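Local structure of paenibacillus xanthan lyase (Paenibacillus, 6F2P) at residues S231-F242 against T298-T309. The protein is a polysaccharide lyase that cleaves the bacterial polysaccharide xanthan, probably by beta-elimination as in other members of polysaccharide lyase family 8. Sequence-based numbering, arbitrary orientation.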
loop_
_atom_site.group_PDB
_atom_site.type_symbol
_atom_site.label_atom_id
_atom_site.label_comp_id
_atom_site.label_asym_id
_atom_site.label_seq_id
_atom_site.Cartn_x
_atom_site.Cartn_y
_atom_site.Cartn_z
ATOM N N SER A 231 3.031 2.723 -19.033
ATOM C CA SER A 231 2.301 3.121 -20.214
ATOM C C SER A 231 3.015 2.631 -21.486
ATOM O O SER A 231 2.387 2.031 -22.363
ATOM C CB SER A 231 2.157 4.639 -20.211
ATOM O OG SER A 231 1.140 5.047 -21.096
ATOM N N GLU A 232 4.323 2.857 -21.579
ATOM C CA GLU A 232 5.043 2.405 -22.761
ATOM C C GLU A 232 5.188 0.878 -22.851
ATOM O O GLU A 232 5.183 0.330 -23.951
ATOM C CB GLU A 232 6.362 3.179 -23.013
ATOM C CG GLU A 232 7.556 2.857 -22.126
ATOM C CD GLU A 232 8.516 4.051 -21.971
ATOM O OE1 GLU A 232 8.088 5.125 -21.487
ATOM O OE2 GLU A 232 9.706 3.918 -22.328
ATOM N N LEU A 233 5.281 0.189 -21.716
ATOM C CA LEU A 233 5.253 -1.272 -21.739
ATOM C C LEU A 233 3.918 -1.753 -22.291
ATOM O O LEU A 233 3.879 -2.555 -23.225
ATOM C CB LEU A 233 5.461 -1.866 -20.353
ATOM C CG LEU A 233 6.830 -1.820 -19.683
ATOM C CD1 LEU A 233 6.748 -2.558 -18.356
ATOM C CD2 LEU A 233 7.900 -2.440 -20.551
ATOM N N LEU A 234 2.827 -1.254 -21.715
ATOM C CA LEU A 234 1.486 -1.592 -22.184
ATOM C C LEU A 234 1.366 -1.423 -23.698
ATOM O O LEU A 234 0.794 -2.275 -24.385
ATOM C CB LEU A 234 0.431 -0.730 -21.491
ATOM C CG LEU A 234 -1.008 -0.939 -21.991
ATOM C CD1 LEU A 234 -1.568 -2.313 -21.617
ATOM C CD2 LEU A 234 -1.929 0.150 -21.499
ATOM N N SER A 235 1.920 -0.331 -24.212
ATOM C CA SER A 235 1.809 -0.030 -25.634
ATOM C C SER A 235 2.499 -1.074 -26.500
ATOM O O SER A 235 1.866 -1.695 -27.355
ATOM C CB SER A 235 2.394 1.344 -25.940
ATOM O OG SER A 235 1.955 1.783 -27.209
ATOM N N GLY A 236 3.794 -1.267 -26.267
ATOM C CA GLY A 236 4.582 -2.224 -27.026
ATOM C C GLY A 236 4.072 -3.652 -26.942
ATOM O O GLY A 236 4.043 -4.371 -27.945
ATOM N N ILE A 237 3.671 -4.069 -25.745
ATOM C CA ILE A 237 3.124 -5.408 -25.553
ATOM C C ILE A 237 1.774 -5.596 -26.263
ATOM O O ILE A 237 1.549 -6.603 -26.937
ATOM C CB ILE A 237 3.033 -5.773 -24.059
ATOM C CG1 ILE A 237 4.444 -5.860 -23.471
ATOM C CG2 ILE A 237 2.283 -7.081 -23.872
ATOM C CD1 ILE A 237 4.485 -5.945 -21.976
ATOM N N ALA A 238 0.890 -4.615 -26.142
ATOM C CA ALA A 238 -0.382 -4.696 -26.840
ATOM C C ALA A 238 -0.159 -4.739 -28.352
ATOM O O ALA A 238 -0.920 -5.375 -29.076
ATOM C CB ALA A 238 -1.282 -3.533 -26.457
ATOM N N ASP A 239 0.889 -4.071 -28.831
ATOM C CA ASP A 239 1.155 -4.064 -30.263
ATOM C C ASP A 239 1.740 -5.393 -30.712
ATOM O O ASP A 239 1.316 -5.941 -31.725
ATOM C CB ASP A 239 2.053 -2.893 -30.681
ATOM C CG ASP A 239 1.263 -1.622 -30.955
ATOM O OD1 ASP A 239 0.015 -1.654 -30.867
ATOM O OD2 ASP A 239 1.889 -0.589 -31.273
ATOM N N LEU A 240 2.697 -5.915 -29.953
ATOM C CA LEU A 240 3.280 -7.210 -30.284
ATOM C C LEU A 240 2.243 -8.323 -30.281
ATOM O O LEU A 240 2.235 -9.173 -31.173
ATOM C CB LEU A 240 4.404 -7.563 -29.326
ATOM C CG LEU A 240 5.793 -7.354 -29.915
ATOM C CD1 LEU A 240 6.822 -8.006 -29.026
ATOM C CD2 LEU A 240 5.861 -7.919 -31.325
ATOM N N ILE A 241 1.368 -8.316 -29.284
ATOM C CA ILE A 241 0.300 -9.301 -29.228
ATOM C C ILE A 241 -0.578 -9.205 -30.471
ATOM O O ILE A 241 -0.888 -10.221 -31.092
ATOM C CB ILE A 241 -0.547 -9.156 -27.952
ATOM C CG1 ILE A 241 0.216 -9.696 -26.747
ATOM C CG2 ILE A 241 -1.874 -9.881 -28.091
ATOM C CD1 ILE A 241 -0.344 -9.188 -25.436
ATOM N N PHE A 242 -0.950 -7.981 -30.839
ATOM C CA PHE A 242 -1.829 -7.756 -31.985
ATOM C C PHE A 242 -1.215 -8.227 -33.303
ATOM O O PHE A 242 -1.886 -8.868 -34.106
ATOM C CB PHE A 242 -2.201 -6.281 -32.084
ATOM C CG PHE A 242 -2.969 -5.932 -33.323
ATOM C CD1 PHE A 242 -4.344 -6.072 -33.362
ATOM C CD2 PHE A 242 -2.318 -5.438 -34.452
ATOM C CE1 PHE A 242 -5.060 -5.744 -34.503
ATOM C CE2 PHE A 242 -3.029 -5.106 -35.598
ATOM C CZ PHE A 242 -4.402 -5.261 -35.622
ATOM N N THR A 298 -1.994 7.233 -25.627
ATOM C CA THR A 298 -1.307 5.962 -25.853
ATOM C C THR A 298 -2.031 4.806 -25.148
ATOM O O THR A 298 -2.062 3.677 -25.649
ATOM C CB THR A 298 0.174 6.024 -25.398
ATOM O OG1 THR A 298 0.786 4.740 -25.568
ATOM C CG2 THR A 298 0.274 6.423 -23.930
ATOM N N VAL A 299 -2.629 5.098 -23.996
ATOM C CA VAL A 299 -3.334 4.076 -23.241
ATOM C C VAL A 299 -4.648 3.706 -23.924
ATOM O O VAL A 299 -4.974 2.519 -24.073
ATOM C CB VAL A 299 -3.617 4.530 -21.804
ATOM C CG1 VAL A 299 -4.401 3.469 -21.077
ATOM C CG2 VAL A 299 -2.318 4.823 -21.076
ATOM N N MET A 300 -5.405 4.724 -24.331
ATOM C CA MET A 300 -6.639 4.499 -25.081
ATOM C C MET A 300 -6.345 3.691 -26.340
ATOM O O MET A 300 -7.112 2.801 -26.708
ATOM C CB MET A 300 -7.312 5.822 -25.439
ATOM C CG MET A 300 -7.789 6.596 -24.226
ATOM S SD MET A 300 -8.413 8.251 -24.580
ATOM C CE MET A 300 -9.702 7.933 -25.776
ATOM N N ALA A 301 -5.216 3.993 -26.977
ATOM C CA ALA A 301 -4.808 3.298 -28.194
ATOM C C ALA A 301 -4.477 1.856 -27.879
ATOM O O ALA A 301 -4.828 0.950 -28.630
ATOM C CB ALA A 301 -3.607 3.990 -28.841
ATOM N N SER A 302 -3.799 1.647 -26.760
ATOM C CA SER A 302 -3.418 0.307 -26.344
ATOM C C SER A 302 -4.644 -0.529 -26.022
ATOM O O SER A 302 -4.665 -1.734 -26.286
ATOM C CB SER A 302 -2.495 0.371 -25.130
ATOM O OG SER A 302 -1.224 0.899 -25.471
ATOM N N ILE A 303 -5.664 0.115 -25.456
ATOM C CA ILE A 303 -6.882 -0.588 -25.065
ATOM C C ILE A 303 -7.658 -1.048 -26.300
ATOM O O ILE A 303 -8.190 -2.167 -26.340
ATOM C CB ILE A 303 -7.763 0.268 -24.126
ATOM C CG1 ILE A 303 -7.071 0.433 -22.771
ATOM C CG2 ILE A 303 -9.110 -0.392 -23.917
ATOM C CD1 ILE A 303 -7.777 1.375 -21.815
ATOM N N ILE A 304 -7.701 -0.180 -27.308
ATOM C CA ILE A 304 -8.278 -0.519 -28.605
ATOM C C ILE A 304 -7.543 -1.704 -29.240
ATOM O O ILE A 304 -8.170 -2.635 -29.751
ATOM C CB ILE A 304 -8.228 0.684 -29.549
ATOM C CG1 ILE A 304 -9.174 1.775 -29.044
ATOM C CG2 ILE A 304 -8.582 0.273 -30.962
ATOM C CD1 ILE A 304 -9.083 3.061 -29.822
ATOM N N ARG A 305 -6.217 -1.677 -29.190
ATOM C CA ARG A 305 -5.420 -2.786 -29.697
ATOM C C ARG A 305 -5.696 -4.058 -28.916
ATOM O O ARG A 305 -5.777 -5.143 -29.494
ATOM C CB ARG A 305 -3.928 -2.459 -29.643
ATOM C CG ARG A 305 -3.470 -1.437 -30.669
ATOM C CD ARG A 305 -3.317 -2.066 -32.033
ATOM N NE ARG A 305 -3.025 -1.079 -33.073
ATOM C CZ ARG A 305 -3.774 -0.893 -34.158
ATOM N NH1 ARG A 305 -4.868 -1.624 -34.360
ATOM N NH2 ARG A 305 -3.426 0.026 -35.043
ATOM N N LEU A 306 -5.841 -3.934 -27.599
ATOM C CA LEU A 306 -6.116 -5.112 -26.781
ATOM C C LEU A 306 -7.510 -5.692 -27.024
ATOM O O LEU A 306 -7.695 -6.904 -26.949
ATOM C CB LEU A 306 -5.872 -4.838 -25.301
ATOM C CG LEU A 306 -4.385 -4.748 -24.956
ATOM C CD1 LEU A 306 -4.184 -4.306 -23.526
ATOM C CD2 LEU A 306 -3.678 -6.069 -25.211
ATOM N N SER A 307 -8.479 -4.840 -27.347
ATOM C CA SER A 307 -9.830 -5.316 -27.631
ATOM C C SER A 307 -9.857 -6.165 -28.901
ATOM O O SER A 307 -10.692 -7.051 -29.053
ATOM C CB SER A 307 -10.801 -4.144 -27.762
ATOM O OG SER A 307 -10.549 -3.418 -28.950
ATOM N N GLN A 308 -8.928 -5.900 -29.811
ATOM C CA GLN A 308 -8.852 -6.658 -31.051
ATOM C C GLN A 308 -8.323 -8.085 -30.835
ATOM O O GLN A 308 -8.487 -8.953 -31.685
ATOM C CB GLN A 308 -8.029 -5.893 -32.085
ATOM C CG GLN A 308 -8.688 -4.565 -32.494
ATOM C CD GLN A 308 -7.838 -3.697 -33.421
ATOM O OE1 GLN A 308 -6.668 -3.427 -33.149
ATOM N NE2 GLN A 308 -8.438 -3.243 -34.514
ATOM N N THR A 309 -7.706 -8.337 -29.687
ATOM C CA THR A 309 -7.182 -9.669 -29.412
ATOM C C THR A 309 -7.775 -10.300 -28.138
ATOM O O THR A 309 -7.529 -11.472 -27.842
ATOM C CB THR A 309 -5.656 -9.642 -29.278
ATOM O OG1 THR A 309 -5.297 -8.881 -28.118
ATOM C CG2 THR A 309 -5.031 -9.018 -30.508
HETATM O O HOH W 1 0.123 2.759 -23.650
HETATM O O HOH W 2 -0.908 0.570 -32.912
#
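Arg-305 lays its guanidinium over one face of the Phe-242 ring in a cation-pi contact, CZ standing 4.7 Å from the ring centroid and the two planes inclined by 31°. A bend at chi2 (-78°) carries the guanidinium out to the ring, and NH1 donates in the guanidinium plane to a lone pair of Gln-308 OE1 (2.8 Å). This somewhat bent bond helps to hold the group's rotation, together with a water on NE and Asp-341 on NH2. Asp-239 adds a long salt bridge, OD1 to Arg-305 NE 3.8 Å, bridged also by that water, which donates to the carboxylate and accepts from NE. Asp-341, the salt-bridge partner of NH2 beyond the two helices, probably shares in balancing the charge.

Helices 229-244 and 292-307 belong to the N-terminal alpha/alpha toroid of the family 8 lyases, which as in relatives probably forms one wall of the substrate cleft. The axes of segments 231-242 and 298-307 run roughly parallel, 25° apart, and approach to 8.8 Å. Small residues, Ser-235, Ala-238 and Ser-302, line the approach, consistent with the short axis distance; Ser-302 OG donates back to Thr-298 O.

In the apolar packing, Ala-238 CB meets Leu-306 CG at 3.7 Å, Leu-234 CD1 touches Leu-306 CD1 (3.8 Å) and Leu-234 CD2 rests on Ser-302 CB, with helix 256-267 covering Leu-234 through Ile-263. Near Ser-231, a second water links that residue's carbonyl oxygen to Thr-298 OG1.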